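PDB 2CVH: DNA repair and recombination protein RadB from Thermococcus kodakarensis, which probably takes part in DNA repair and homologous recombination, binding DNA without promoting strand exchange and showing only very weak ATPase activity. Local coordinates for residues L22-P28 against V149-V155; L38-L42 against A76-F80; K46-D52 against F106-D112; T164-A168 against L195-R199. All coordinates share one frame. Residues are numbered along the deposited sequence.

Contact 1: L22-P28 against V149-V155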
loop_
_atom_site.group_PDB
_atom_site.type_symbol
_atom_site.label_atom_id
_atom_site.label_comp_id
_atom_site.label_asym_id
_atom_site.label_seq_id
_atom_site.Cartn_x
_atom_site.Cartn_y
_atom_site.Cartn_z
ATOM N N LEU A 22 -9.676 0.359 2.949
ATOM C CA LEU A 22 -8.262 0.574 3.155
ATOM C C LEU A 22 -7.617 -0.791 3.358
ATOM O O LEU A 22 -8.059 -1.571 4.203
ATOM C CB LEU A 22 -7.976 1.424 4.378
ATOM C CG LEU A 22 -8.483 2.863 4.505
ATOM C CD1 LEU A 22 -7.516 3.625 5.392
ATOM C CD2 LEU A 22 -8.587 3.552 3.178
ATOM N N THR A 23 -6.682 -1.130 2.480
ATOM C CA THR A 23 -5.947 -2.371 2.597
ATOM C C THR A 23 -4.563 -1.964 3.080
ATOM O O THR A 23 -3.942 -1.071 2.503
ATOM C CB THR A 23 -5.804 -3.112 1.256
ATOM O OG1 THR A 23 -7.101 -3.466 0.746
ATOM C CG2 THR A 23 -4.974 -4.409 1.448
ATOM N N GLN A 24 -4.149 -2.478 4.232
ATOM C CA GLN A 24 -2.806 -2.194 4.722
ATOM C C GLN A 24 -1.913 -3.273 4.109
ATOM O O GLN A 24 -2.329 -4.432 3.953
ATOM C CB GLN A 24 -2.725 -2.291 6.251
ATOM C CG GLN A 24 -1.289 -2.309 6.769
ATOM C CD GLN A 24 -1.159 -2.428 8.278
ATOM O OE1 GLN A 24 -0.268 -1.835 8.875
ATOM N NE2 GLN A 24 -2.032 -3.183 8.893
ATOM N N VAL A 25 -0.741 -2.877 3.647
ATOM C CA VAL A 25 0.214 -3.834 3.103
ATOM C C VAL A 25 1.443 -3.469 3.879
ATOM O O VAL A 25 1.914 -2.356 3.778
ATOM C CB VAL A 25 0.481 -3.684 1.586
ATOM C CG1 VAL A 25 1.532 -4.716 1.145
ATOM C CG2 VAL A 25 -0.788 -3.928 0.802
ATOM N N TYR A 26 1.904 -4.361 4.743
ATOM C CA TYR A 26 3.073 -4.041 5.530
ATOM C C TYR A 26 4.155 -5.138 5.483
ATOM O O TYR A 26 3.879 -6.306 5.197
ATOM C CB TYR A 26 2.649 -3.688 6.965
ATOM C CG TYR A 26 2.260 -4.880 7.816
ATOM C CD1 TYR A 26 0.978 -5.414 7.766
ATOM C CD2 TYR A 26 3.203 -5.497 8.635
ATOM C CE1 TYR A 26 0.646 -6.532 8.496
ATOM C CE2 TYR A 26 2.888 -6.611 9.371
ATOM C CZ TYR A 26 1.612 -7.125 9.296
ATOM O OH TYR A 26 1.328 -8.248 10.011
ATOM N N GLY A 27 5.383 -4.742 5.788
ATOM C CA GLY A 27 6.507 -5.656 5.767
ATOM C C GLY A 27 7.787 -4.845 5.762
ATOM O O GLY A 27 7.725 -3.616 5.757
ATOM N N PRO A 28 8.964 -5.494 5.787
ATOM C CA PRO A 28 10.266 -4.817 5.784
ATOM C C PRO A 28 10.627 -4.247 4.407
ATOM O O PRO A 28 9.895 -4.444 3.427
ATOM C CB PRO A 28 11.220 -5.935 6.191
ATOM C CG PRO A 28 10.620 -7.124 5.541
ATOM C CD PRO A 28 9.128 -6.959 5.789
ATOM N N VAL A 149 -7.534 2.183 -1.435
ATOM C CA VAL A 149 -6.532 3.014 -0.809
ATOM C C VAL A 149 -5.569 2.022 -0.142
ATOM O O VAL A 149 -5.957 1.296 0.774
ATOM C CB VAL A 149 -7.093 3.955 0.255
ATOM C CG1 VAL A 149 -5.957 4.728 0.896
ATOM C CG2 VAL A 149 -8.055 4.952 -0.371
ATOM N N ILE A 150 -4.352 1.933 -0.672
ATOM C CA ILE A 150 -3.323 1.064 -0.125
ATOM C C ILE A 150 -2.526 1.877 0.861
ATOM O O ILE A 150 -2.072 2.988 0.563
ATOM C CB ILE A 150 -2.370 0.523 -1.220
ATOM C CG1 ILE A 150 -3.126 -0.417 -2.160
ATOM C CG2 ILE A 150 -1.171 -0.195 -0.560
ATOM C CD1 ILE A 150 -2.399 -0.703 -3.485
ATOM N N VAL A 151 -2.400 1.340 2.066
ATOM C CA VAL A 151 -1.659 1.986 3.129
ATOM C C VAL A 151 -0.431 1.098 3.400
ATOM O O VAL A 151 -0.543 -0.036 3.864
ATOM C CB VAL A 151 -2.537 2.116 4.404
ATOM C CG1 VAL A 151 -1.711 2.611 5.536
ATOM C CG2 VAL A 151 -3.690 3.080 4.155
ATOM N N ILE A 152 0.735 1.597 3.040
ATOM C CA ILE A 152 1.962 0.860 3.214
ATOM C C ILE A 152 2.623 1.248 4.527
ATOM O O ILE A 152 2.640 2.411 4.888
ATOM C CB ILE A 152 2.888 1.099 2.000
ATOM C CG1 ILE A 152 2.360 0.319 0.801
ATOM C CG2 ILE A 152 4.339 0.734 2.318
ATOM C CD1 ILE A 152 3.023 0.702 -0.521
ATOM N N ASN A 153 3.093 0.256 5.281
ATOM C CA ASN A 153 3.765 0.518 6.550
ATOM C C ASN A 153 4.854 -0.533 6.727
ATOM O O ASN A 153 4.864 -1.545 6.031
ATOM C CB ASN A 153 2.779 0.377 7.723
ATOM C CG ASN A 153 1.505 1.170 7.523
ATOM O OD1 ASN A 153 1.462 2.367 7.791
ATOM N ND2 ASN A 153 0.455 0.505 7.047
ATOM N N GLN A 154 5.753 -0.308 7.675
ATOM C CA GLN A 154 6.795 -1.283 7.975
ATOM C C GLN A 154 6.250 -2.281 9.024
ATOM O O GLN A 154 5.382 -1.947 9.844
ATOM C CB GLN A 154 8.042 -0.589 8.516
ATOM C CG GLN A 154 8.688 0.379 7.546
ATOM C CD GLN A 154 9.141 -0.297 6.268
ATOM O OE1 GLN A 154 8.835 0.168 5.172
ATOM N NE2 GLN A 154 9.887 -1.386 6.400
ATOM N N VAL A 155 6.781 -3.497 9.001
ATOM C CA VAL A 155 6.363 -4.566 9.918
ATOM C C VAL A 155 6.828 -4.397 11.392
ATOM O O VAL A 155 7.583 -3.476 11.709
ATOM C CB VAL A 155 6.878 -5.937 9.366
ATOM C CG1 VAL A 155 8.414 -6.004 9.444
ATOM C CG2 VAL A 155 6.220 -7.112 10.088
#
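Follow the backbone amides of 22-28 and a regular parallel ladder with 149-155 appears. Thr23 N donates to Val149 O (3.1 Å), Val151 N to Thr23 O (2.9 Å), Val25 N to Val151 O (2.9 Å), Asn153 N to Val25 O (3.2 Å) and Gly27 N to Asn153 O (3.2 Å). Beyond the strands the pairing loosens: Val155 N reaches Gly27 O at 3.4 Å in a weak bond. The ladder uses Thr23, Val25 and Gly27; Gln24 and Tyr26 turn their backbone groups the other way and pair with strand 178-184, while Ile150 pairs with Val109 on the other side of its strand. Both strands are therefore interior to the sheet. Apolar pairs form on both faces, Leu22 CD2 meeting Val149 CB at 3.3 Å on one and Val25 CG2 meeting Ile150 CG2 at 4.0 Å on the other. Two polar ends find partners outside the pair: Tyr26 OH binds Glu196, and Gln154 OE1 accepts from Lys33 NZ. That lysine also donates to Gly27 O, so it reaches both segments where they leave the sheet. Gly27 and Pro28 open the predicted ATP-binding loop, of Walker A type. Backbone bonds thus fix the root of that loop to the central strands, and shared acceptors for Lys33 couple it to Gln154 on the neighbouring strand's exit.

Contact 2: L38-L42 against A76-F80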
loop_
_atom_site.group_PDB
_atom_site.type_symbol
_atom_site.label_atom_id
_atom_site.label_comp_id
_atom_site.label_asym_id
_atom_site.label_seq_id
_atom_site.Cartn_x
_atom_site.Cartn_y
_atom_site.Cartn_z
ATOM N N LEU A 38 3.321 -0.090 -6.911
ATOM C CA LEU A 38 3.709 0.376 -8.249
ATOM C C LEU A 38 3.035 -0.431 -9.352
ATOM O O LEU A 38 2.505 0.131 -10.312
ATOM C CB LEU A 38 5.238 0.294 -8.444
ATOM C CG LEU A 38 6.255 1.412 -8.143
ATOM C CD1 LEU A 38 7.679 0.977 -8.566
ATOM C CD2 LEU A 38 5.900 2.664 -8.905
ATOM N N GLN A 39 3.048 -1.754 -9.204
ATOM C CA GLN A 39 2.463 -2.640 -10.180
ATOM C C GLN A 39 0.958 -2.547 -10.262
ATOM O O GLN A 39 0.390 -2.606 -11.358
ATOM C CB GLN A 39 2.889 -4.075 -9.896
ATOM C CG GLN A 39 2.329 -5.106 -10.868
ATOM C CD GLN A 39 3.218 -6.343 -10.966
ATOM O OE1 GLN A 39 2.745 -7.485 -10.926
ATOM N NE2 GLN A 39 4.511 -6.113 -11.132
ATOM N N THR A 40 0.299 -2.451 -9.113
ATOM C CA THR A 40 -1.153 -2.331 -9.111
ATOM C C THR A 40 -1.516 -1.007 -9.813
ATOM O O THR A 40 -2.331 -0.994 -10.724
ATOM C CB THR A 40 -1.709 -2.367 -7.674
ATOM O OG1 THR A 40 -1.271 -3.576 -7.048
ATOM C CG2 THR A 40 -3.243 -2.333 -7.675
ATOM N N GLY A 41 -0.843 0.076 -9.426
ATOM C CA GLY A 41 -1.082 1.372 -10.044
ATOM C C GLY A 41 -0.806 1.338 -11.541
ATOM O O GLY A 41 -1.643 1.715 -12.360
ATOM N N LEU A 42 0.349 0.807 -11.905
ATOM C CA LEU A 42 0.737 0.705 -13.302
ATOM C C LEU A 42 -0.306 -0.007 -14.184
ATOM O O LEU A 42 -0.709 0.507 -15.230
ATOM C CB LEU A 42 2.114 0.026 -13.382
ATOM C CG LEU A 42 2.933 -0.175 -14.667
ATOM C CD1 LEU A 42 2.767 -1.574 -15.171
ATOM C CD2 LEU A 42 2.599 0.882 -15.738
ATOM N N ALA A 76 2.856 5.826 -18.435
ATOM C CA ALA A 76 2.774 5.118 -17.165
ATOM C C ALA A 76 3.264 6.027 -16.066
ATOM O O ALA A 76 2.531 6.322 -15.114
ATOM C CB ALA A 76 3.620 3.860 -17.225
ATOM N N LEU A 77 4.480 6.540 -16.231
ATOM C CA LEU A 77 5.065 7.423 -15.240
ATOM C C LEU A 77 4.219 8.666 -15.048
ATOM O O LEU A 77 4.128 9.195 -13.936
ATOM C CB LEU A 77 6.506 7.791 -15.621
ATOM C CG LEU A 77 7.308 8.625 -14.610
ATOM C CD1 LEU A 77 7.163 8.075 -13.189
ATOM C CD2 LEU A 77 8.796 8.644 -15.019
ATOM N N SER A 78 3.601 9.144 -16.126
ATOM C CA SER A 78 2.770 10.344 -16.032
ATOM C C SER A 78 1.510 10.115 -15.202
ATOM O O SER A 78 0.974 11.064 -14.628
ATOM C CB SER A 78 2.362 10.837 -17.415
ATOM O OG SER A 78 3.500 11.244 -18.139
ATOM N N ARG A 79 1.026 8.872 -15.139
ATOM C CA ARG A 79 -0.180 8.605 -14.376
ATOM C C ARG A 79 0.027 8.672 -12.875
ATOM O O ARG A 79 -0.931 8.770 -12.127
ATOM C CB ARG A 79 -0.810 7.286 -14.793
ATOM C CG ARG A 79 -1.622 7.416 -16.066
ATOM C CD ARG A 79 -2.290 6.126 -16.476
ATOM N NE ARG A 79 -1.361 5.095 -16.938
ATOM C CZ ARG A 79 -0.920 4.069 -16.200
ATOM N NH1 ARG A 79 -1.305 3.908 -14.924
ATOM N NH2 ARG A 79 -0.125 3.159 -16.761
ATOM N N PHE A 80 1.278 8.721 -12.444
ATOM C CA PHE A 80 1.580 8.758 -11.030
ATOM C C PHE A 80 1.664 10.169 -10.526
ATOM O O PHE A 80 2.646 10.873 -10.768
ATOM C CB PHE A 80 2.875 7.981 -10.719
ATOM C CG PHE A 80 2.669 6.474 -10.579
ATOM C CD1 PHE A 80 2.468 5.667 -11.697
ATOM C CD2 PHE A 80 2.641 5.877 -9.329
ATOM C CE1 PHE A 80 2.236 4.293 -11.563
ATOM C CE2 PHE A 80 2.417 4.509 -9.195
ATOM C CZ PHE A 80 2.213 3.723 -10.311
#
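Phe80 pushes its ring against the backbone of helix 33-44, with CZ 3.6 Å from Leu38 O and 3.8 Å from Leu42 N. Both of these atoms lie at the ring edge, and they are themselves joined by the helical bond from Leu42 N to Leu38 O, so the ring abuts one turn of intact helix. The close fit depends on Gly41: its carbonyl carbon is 4.0 Å from Phe80 CZ, and a beta carbon there would come within 2.9 Å of the same atom, a clash. Leu38 CD2 adds an apolar contact at 4.0 Å from Phe80 CE2. One helical turn further along, Leu42 CD2 meets Ala76 CB at 3.5 Å. The remaining contact is polar. Arg79 swings its guanidinium over to the last turn of the helix, where NH2 donates to Leu42 O at 3.1 Å and NH1 makes a weak bond to Gly41 O at 3.4 Å. Gly41 O also accepts from Ser44 OG, and Arg79 NH1 bonds weakly to Lys46 O just beyond the helix. Leu62 of helix 59-67 and Phe57 line the pocket around both Leu38 and Phe80. Helix 33-44 follows the predicted ATP-binding loop, so what is seen here is the helix after the P-loop of a P-loop NTPase alpha/beta fold, packed against the end of helix 73-79 and the start of strand 80-83, outermost within this chain.

Contact 3: K46-D52 against F106-D112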
loop_
_atom_site.group_PDB
_atom_site.type_symbol
_atom_site.label_atom_id
_atom_site.label_comp_id
_atom_site.label_asym_id
_atom_site.label_seq_id
_atom_site.Cartn_x
_atom_site.Cartn_y
_atom_site.Cartn_z
ATOM N N LYS A 46 -5.140 4.163 -14.956
ATOM C CA LYS A 46 -5.637 5.492 -14.660
ATOM C C LYS A 46 -4.710 6.150 -13.673
ATOM O O LYS A 46 -3.678 5.588 -13.316
ATOM C CB LYS A 46 -7.059 5.412 -14.104
ATOM C CG LYS A 46 -7.951 4.518 -14.947
ATOM C CD LYS A 46 -9.298 4.287 -14.306
ATOM C CE LYS A 46 -9.968 3.082 -14.944
ATOM N NZ LYS A 46 -9.111 1.854 -14.868
ATOM N N LYS A 47 -5.062 7.347 -13.233
ATOM C CA LYS A 47 -4.210 8.058 -12.297
ATOM C C LYS A 47 -4.089 7.374 -10.941
ATOM O O LYS A 47 -4.988 6.656 -10.491
ATOM C CB LYS A 47 -4.671 9.508 -12.141
ATOM C CG LYS A 47 -4.539 10.344 -13.417
ATOM C CD LYS A 47 -5.316 11.653 -13.275
ATOM C CE LYS A 47 -4.966 12.669 -14.362
ATOM N NZ LYS A 47 -4.934 14.058 -13.797
ATOM N N VAL A 48 -2.958 7.611 -10.297
ATOM C CA VAL A 48 -2.678 7.047 -9.006
ATOM C C VAL A 48 -2.158 8.185 -8.177
ATOM O O VAL A 48 -1.179 8.828 -8.580
ATOM C CB VAL A 48 -1.543 6.011 -9.090
ATOM C CG1 VAL A 48 -1.156 5.514 -7.696
ATOM C CG2 VAL A 48 -1.945 4.874 -9.955
ATOM N N ALA A 49 -2.820 8.458 -7.050
ATOM C CA ALA A 49 -2.371 9.510 -6.138
ATOM C C ALA A 49 -1.390 8.760 -5.259
ATOM O O ALA A 49 -1.766 7.790 -4.612
ATOM C CB ALA A 49 -3.537 10.053 -5.299
ATOM N N TYR A 50 -0.144 9.198 -5.221
ATOM C CA TYR A 50 0.853 8.499 -4.454
ATOM C C TYR A 50 1.497 9.444 -3.455
ATOM O O TYR A 50 2.230 10.354 -3.818
ATOM C CB TYR A 50 1.876 7.883 -5.430
ATOM C CG TYR A 50 2.695 6.736 -4.871
ATOM C CD1 TYR A 50 3.597 6.946 -3.808
ATOM C CD2 TYR A 50 2.586 5.445 -5.411
ATOM C CE1 TYR A 50 4.371 5.895 -3.285
ATOM C CE2 TYR A 50 3.358 4.385 -4.902
ATOM C CZ TYR A 50 4.246 4.619 -3.833
ATOM O OH TYR A 50 4.982 3.577 -3.287
ATOM N N VAL A 51 1.155 9.267 -2.188
ATOM C CA VAL A 51 1.700 10.097 -1.120
ATOM C C VAL A 51 2.940 9.373 -0.631
ATOM O O VAL A 51 2.852 8.355 0.065
ATOM C CB VAL A 51 0.678 10.283 0.023
ATOM C CG1 VAL A 51 1.263 11.160 1.107
ATOM C CG2 VAL A 51 -0.616 10.902 -0.533
ATOM N N ASP A 52 4.092 9.871 -1.060
ATOM C CA ASP A 52 5.352 9.255 -0.723
ATOM C C ASP A 52 6.116 10.015 0.311
ATOM O O ASP A 52 6.932 10.872 -0.012
ATOM C CB ASP A 52 6.205 9.083 -1.971
ATOM C CG ASP A 52 7.370 8.130 -1.754
ATOM O OD1 ASP A 52 7.417 7.410 -0.726
ATOM O OD2 ASP A 52 8.247 8.086 -2.623
ATOM N N PHE A 106 -8.868 8.965 -11.220
ATOM C CA PHE A 106 -8.003 8.121 -10.403
ATOM C C PHE A 106 -8.522 6.689 -10.226
ATOM O O PHE A 106 -9.736 6.458 -10.069
ATOM C CB PHE A 106 -7.814 8.770 -9.036
ATOM C CG PHE A 106 -6.954 9.972 -9.069
ATOM C CD1 PHE A 106 -7.367 11.117 -9.747
ATOM C CD2 PHE A 106 -5.719 9.967 -8.446
ATOM C CE1 PHE A 106 -6.557 12.260 -9.799
ATOM C CE2 PHE A 106 -4.897 11.095 -8.488
ATOM C CZ PHE A 106 -5.317 12.250 -9.169
ATOM N N ALA A 107 -7.593 5.730 -10.252
ATOM C CA ALA A 107 -7.940 4.324 -10.057
ATOM C C ALA A 107 -7.455 3.834 -8.702
ATOM O O ALA A 107 -8.036 2.904 -8.144
ATOM C CB ALA A 107 -7.346 3.453 -11.148
ATOM N N LEU A 108 -6.522 4.568 -8.105
ATOM C CA LEU A 108 -5.912 4.145 -6.855
ATOM C C LEU A 108 -5.226 5.265 -6.104
ATOM O O LEU A 108 -4.749 6.226 -6.704
ATOM C CB LEU A 108 -4.827 3.096 -7.203
ATOM C CG LEU A 108 -3.997 2.344 -6.154
ATOM C CD1 LEU A 108 -4.916 1.318 -5.483
ATOM C CD2 LEU A 108 -2.795 1.638 -6.820
ATOM N N VAL A 109 -5.146 5.104 -4.783
ATOM C CA VAL A 109 -4.450 6.047 -3.904
ATOM C C VAL A 109 -3.461 5.147 -3.152
ATOM O O VAL A 109 -3.801 4.018 -2.803
ATOM C CB VAL A 109 -5.412 6.740 -2.854
ATOM C CG1 VAL A 109 -4.626 7.657 -1.931
ATOM C CG2 VAL A 109 -6.511 7.540 -3.562
ATOM N N VAL A 110 -2.248 5.634 -2.925
ATOM C CA VAL A 110 -1.229 4.884 -2.205
ATOM C C VAL A 110 -0.606 5.852 -1.241
ATOM O O VAL A 110 -0.281 6.974 -1.623
ATOM C CB VAL A 110 -0.085 4.343 -3.134
ATOM C CG1 VAL A 110 0.951 3.611 -2.290
ATOM C CG2 VAL A 110 -0.649 3.429 -4.246
ATOM N N VAL A 111 -0.527 5.471 0.028
ATOM C CA VAL A 111 0.117 6.332 1.011
ATOM C C VAL A 111 1.308 5.523 1.485
ATOM O O VAL A 111 1.193 4.317 1.697
ATOM C CB VAL A 111 -0.819 6.717 2.184
ATOM C CG1 VAL A 111 -0.099 7.698 3.108
ATOM C CG2 VAL A 111 -2.106 7.361 1.646
ATOM N N ASP A 112 2.463 6.164 1.604
ATOM C CA ASP A 112 3.672 5.459 1.995
ATOM C C ASP A 112 4.521 6.389 2.830
ATOM O O ASP A 112 5.350 7.110 2.294
ATOM C CB ASP A 112 4.416 5.041 0.714
ATOM C CG ASP A 112 5.653 4.188 0.973
ATOM O OD1 ASP A 112 6.100 4.043 2.134
ATOM O OD2 ASP A 112 6.183 3.654 -0.024
#
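Valines, an alanine and two aromatic rings make the apolar centre of this parallel strand pair. On one face Val48 CG1 lies 4.1 Å from Val110 CG2, and Val110 CG1 sits over the Tyr50 ring in a CH-pi contact, 3.9 Å from its centroid. On the other, Ala49 CB touches Phe106 CE2 at 3.6 Å and Val51 CB lies 4.1 Å from Val111 CG1. Helix 33-44 packs on the first face and helix 90-101 on the second. The backbone bonds between the two strands are short: Ala49 N to Leu108 O 3.0 Å, Val110 N to Ala49 O 2.8 Å, Val51 N to Val110 O 2.8 Å, Asp112 N to Val51 O 2.7 Å. At the beginning a beta bulge shifts the register by one; Ala107 N still reaches Lys47 O at 2.8 Å, and Lys47 CB lies over the Phe106 ring. The opposite end is acidic. Asp52 OD1 and Asp112 OD2 stand 4.0 Å apart, Asp52 taking the amides of Gly56 and Phe57, while Tyr50 OH gives Asp112 OD2 a weak bond of 3.5 Å. A hydrophobic strand ending in Asp112, in touch with Thr34, is consistent with a Walker B motif, where such buried negative charge would suit a nucleotide-bound metal.

Contact 4: T164-A168 against L195-R199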
loop_
_atom_site.group_PDB
_atom_site.type_symbol
_atom_site.label_atom_id
_atom_site.label_comp_id
_atom_site.label_asym_id
_atom_site.label_seq_id
_atom_site.Cartn_x
_atom_site.Cartn_y
_atom_site.Cartn_z
ATOM N N THR A 164 3.204 -9.111 19.653
ATOM C CA THR A 164 2.969 -8.138 18.603
ATOM C C THR A 164 2.946 -8.971 17.323
ATOM O O THR A 164 3.960 -9.118 16.633
ATOM C CB THR A 164 4.090 -7.080 18.580
ATOM O OG1 THR A 164 4.183 -6.457 19.873
ATOM C CG2 THR A 164 3.804 -6.015 17.532
ATOM N N LYS A 165 1.789 -9.572 17.063
ATOM C CA LYS A 165 1.601 -10.441 15.917
ATOM C C LYS A 165 0.616 -9.937 14.862
ATOM O O LYS A 165 -0.577 -10.255 14.905
ATOM C CB LYS A 165 1.184 -11.843 16.392
ATOM C CG LYS A 165 0.933 -12.865 15.276
ATOM C CD LYS A 165 2.215 -13.242 14.542
ATOM C CE LYS A 165 1.929 -14.115 13.329
ATOM N NZ LYS A 165 1.136 -13.384 12.303
ATOM N N PRO A 166 1.083 -9.081 13.948
ATOM C CA PRO A 166 2.433 -8.515 13.813
ATOM C C PRO A 166 2.329 -6.990 13.775
ATOM O O PRO A 166 3.234 -6.279 14.236
ATOM C CB PRO A 166 2.912 -9.072 12.464
ATOM C CG PRO A 166 1.881 -10.131 12.101
ATOM C CD PRO A 166 0.626 -9.496 12.621
ATOM N N VAL A 167 1.234 -6.507 13.188
ATOM C CA VAL A 167 0.916 -5.083 13.067
ATOM C C VAL A 167 -0.593 -4.963 12.807
ATOM O O VAL A 167 -1.100 -5.418 11.776
ATOM C CB VAL A 167 1.710 -4.376 11.917
ATOM C CG1 VAL A 167 1.065 -3.043 11.564
ATOM C CG2 VAL A 167 3.152 -4.114 12.336
ATOM N N ALA A 168 -1.299 -4.413 13.793
ATOM C CA ALA A 168 -2.746 -4.189 13.751
ATOM C C ALA A 168 -3.124 -3.397 15.013
ATOM O O ALA A 168 -3.582 -3.972 16.004
ATOM C CB ALA A 168 -3.492 -5.525 13.714
ATOM N N LEU A 195 -2.585 -13.067 4.059
ATOM C CA LEU A 195 -3.836 -12.315 4.208
ATOM C C LEU A 195 -4.270 -12.455 5.665
ATOM O O LEU A 195 -4.957 -13.407 6.032
ATOM C CB LEU A 195 -4.916 -12.904 3.309
ATOM C CG LEU A 195 -6.180 -12.068 3.166
ATOM C CD1 LEU A 195 -5.841 -10.648 2.704
ATOM C CD2 LEU A 195 -7.093 -12.733 2.201
ATOM N N GLU A 196 -3.838 -11.517 6.490
ATOM C CA GLU A 196 -4.147 -11.542 7.908
ATOM C C GLU A 196 -5.542 -11.078 8.234
ATOM O O GLU A 196 -6.102 -11.425 9.278
ATOM C CB GLU A 196 -3.162 -10.670 8.653
ATOM C CG GLU A 196 -1.773 -11.047 8.343
ATOM C CD GLU A 196 -0.845 -10.506 9.348
ATOM O OE1 GLU A 196 -0.940 -9.293 9.633
ATOM O OE2 GLU A 196 -0.053 -11.307 9.881
ATOM N N ARG A 197 -6.108 -10.277 7.350
ATOM C CA ARG A 197 -7.420 -9.774 7.603
ATOM C C ARG A 197 -8.062 -9.427 6.295
ATOM O O ARG A 197 -7.437 -8.838 5.401
ATOM C CB ARG A 197 -7.327 -8.549 8.510
ATOM C CG ARG A 197 -8.678 -7.977 8.885
ATOM C CD ARG A 197 -8.678 -7.531 10.324
ATOM N NE ARG A 197 -8.221 -6.165 10.502
ATOM C CZ ARG A 197 -7.633 -5.711 11.605
ATOM N NH1 ARG A 197 -7.407 -6.508 12.642
ATOM N NH2 ARG A 197 -7.317 -4.438 11.693
ATOM N N HIS A 198 -9.295 -9.871 6.145
ATOM C CA HIS A 198 -10.022 -9.568 4.947
ATOM C C HIS A 198 -11.474 -9.682 5.273
ATOM O O HIS A 198 -11.866 -10.367 6.219
ATOM C CB HIS A 198 -9.669 -10.513 3.818
ATOM C CG HIS A 198 -10.000 -9.970 2.463
ATOM N ND1 HIS A 198 -11.196 -10.225 1.822
ATOM C CD2 HIS A 198 -9.279 -9.189 1.624
ATOM C CE1 HIS A 198 -11.198 -9.630 0.646
ATOM N NE2 HIS A 198 -10.049 -8.994 0.502
ATOM N N ARG A 199 -12.274 -9.053 4.439
ATOM C CA ARG A 199 -13.698 -9.022 4.645
ATOM C C ARG A 199 -14.452 -10.279 4.269
ATOM O O ARG A 199 -15.467 -10.591 4.888
ATOM C CB ARG A 199 -14.272 -7.800 3.931
ATOM C CG ARG A 199 -13.753 -6.487 4.518
ATOM C CD ARG A 199 -13.041 -5.646 3.479
ATOM N NE ARG A 199 -13.857 -5.463 2.286
ATOM C CZ ARG A 199 -13.554 -5.956 1.094
ATOM N NH1 ARG A 199 -12.441 -6.665 0.933
ATOM N NH2 ARG A 199 -14.374 -5.747 0.070
#
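Glu196 carries this contact. Its carboxylate reaches from strand 190-197 to the loop 164-168, where OE2 lies 3.2 Å from Pro166 CG and forms a salt bridge with Lys165 NZ at 3.4 Å. OE2 is also paired with Arg181, while OE1 accepts from Tyr26 OH. Lys165 and Arg181 come close to each other as like charges, and the carboxylate between them offsets the repulsion. Pro166 follows a cis peptide bond, and its CG rests against both the Glu196 carboxylate and the hydroxyl of Tyr26, which are themselves hydrogen-bonded. Further along the loop, Ala168 points its CB toward the strand and comes within 4.2 Å of Arg197 NH1, a van der Waals contact with a guanidinium that makes its cation-pi interaction with Tyr174. Glu196 and Arg197 both face Ile179 in a classic beta bulge, and both direct their CA-to-CB bonds toward the loop, so two successive residues of one strand can meet it. The touching surface is small, 155 Å² in all, and the loop residues are poorly ordered. The loop follows strand 149-153, the position of the DNA-binding L2 loop in RecA-family recombinases; a comparable role here is an inference. With one salt bridge, light packing and a carboxylate anchored mainly by the sheet, the contact is a light, mainly electrostatic one, consistent with the poor order of 164-168.

How the contacts relate
All four contacts form a continuous run, 2-3-1-4, with successive centres about 8, 13 and 10 Å apart; contacts 2 and 4, with centres 27 Å apart, lie on opposite sides of the chain's centre. The mixed sheet joins contacts 1, 3 and 4: strand 106-112 of contact 3 sits beside strand 149-153 of contact 1, with a backbone hydrogen bond between Ile150 and Val109. Contacts 2 and 3 meet through Arg79 and Val48, and their segments alternate along the chain; contact 4 opens only after contact 1 has closed. Tyr26 links contact 1 to contact 4 through Glu196. The predicted ATP loop, starting at Gly27, is thus built into the core, with the poorly ordered loop 164-168 at its flank.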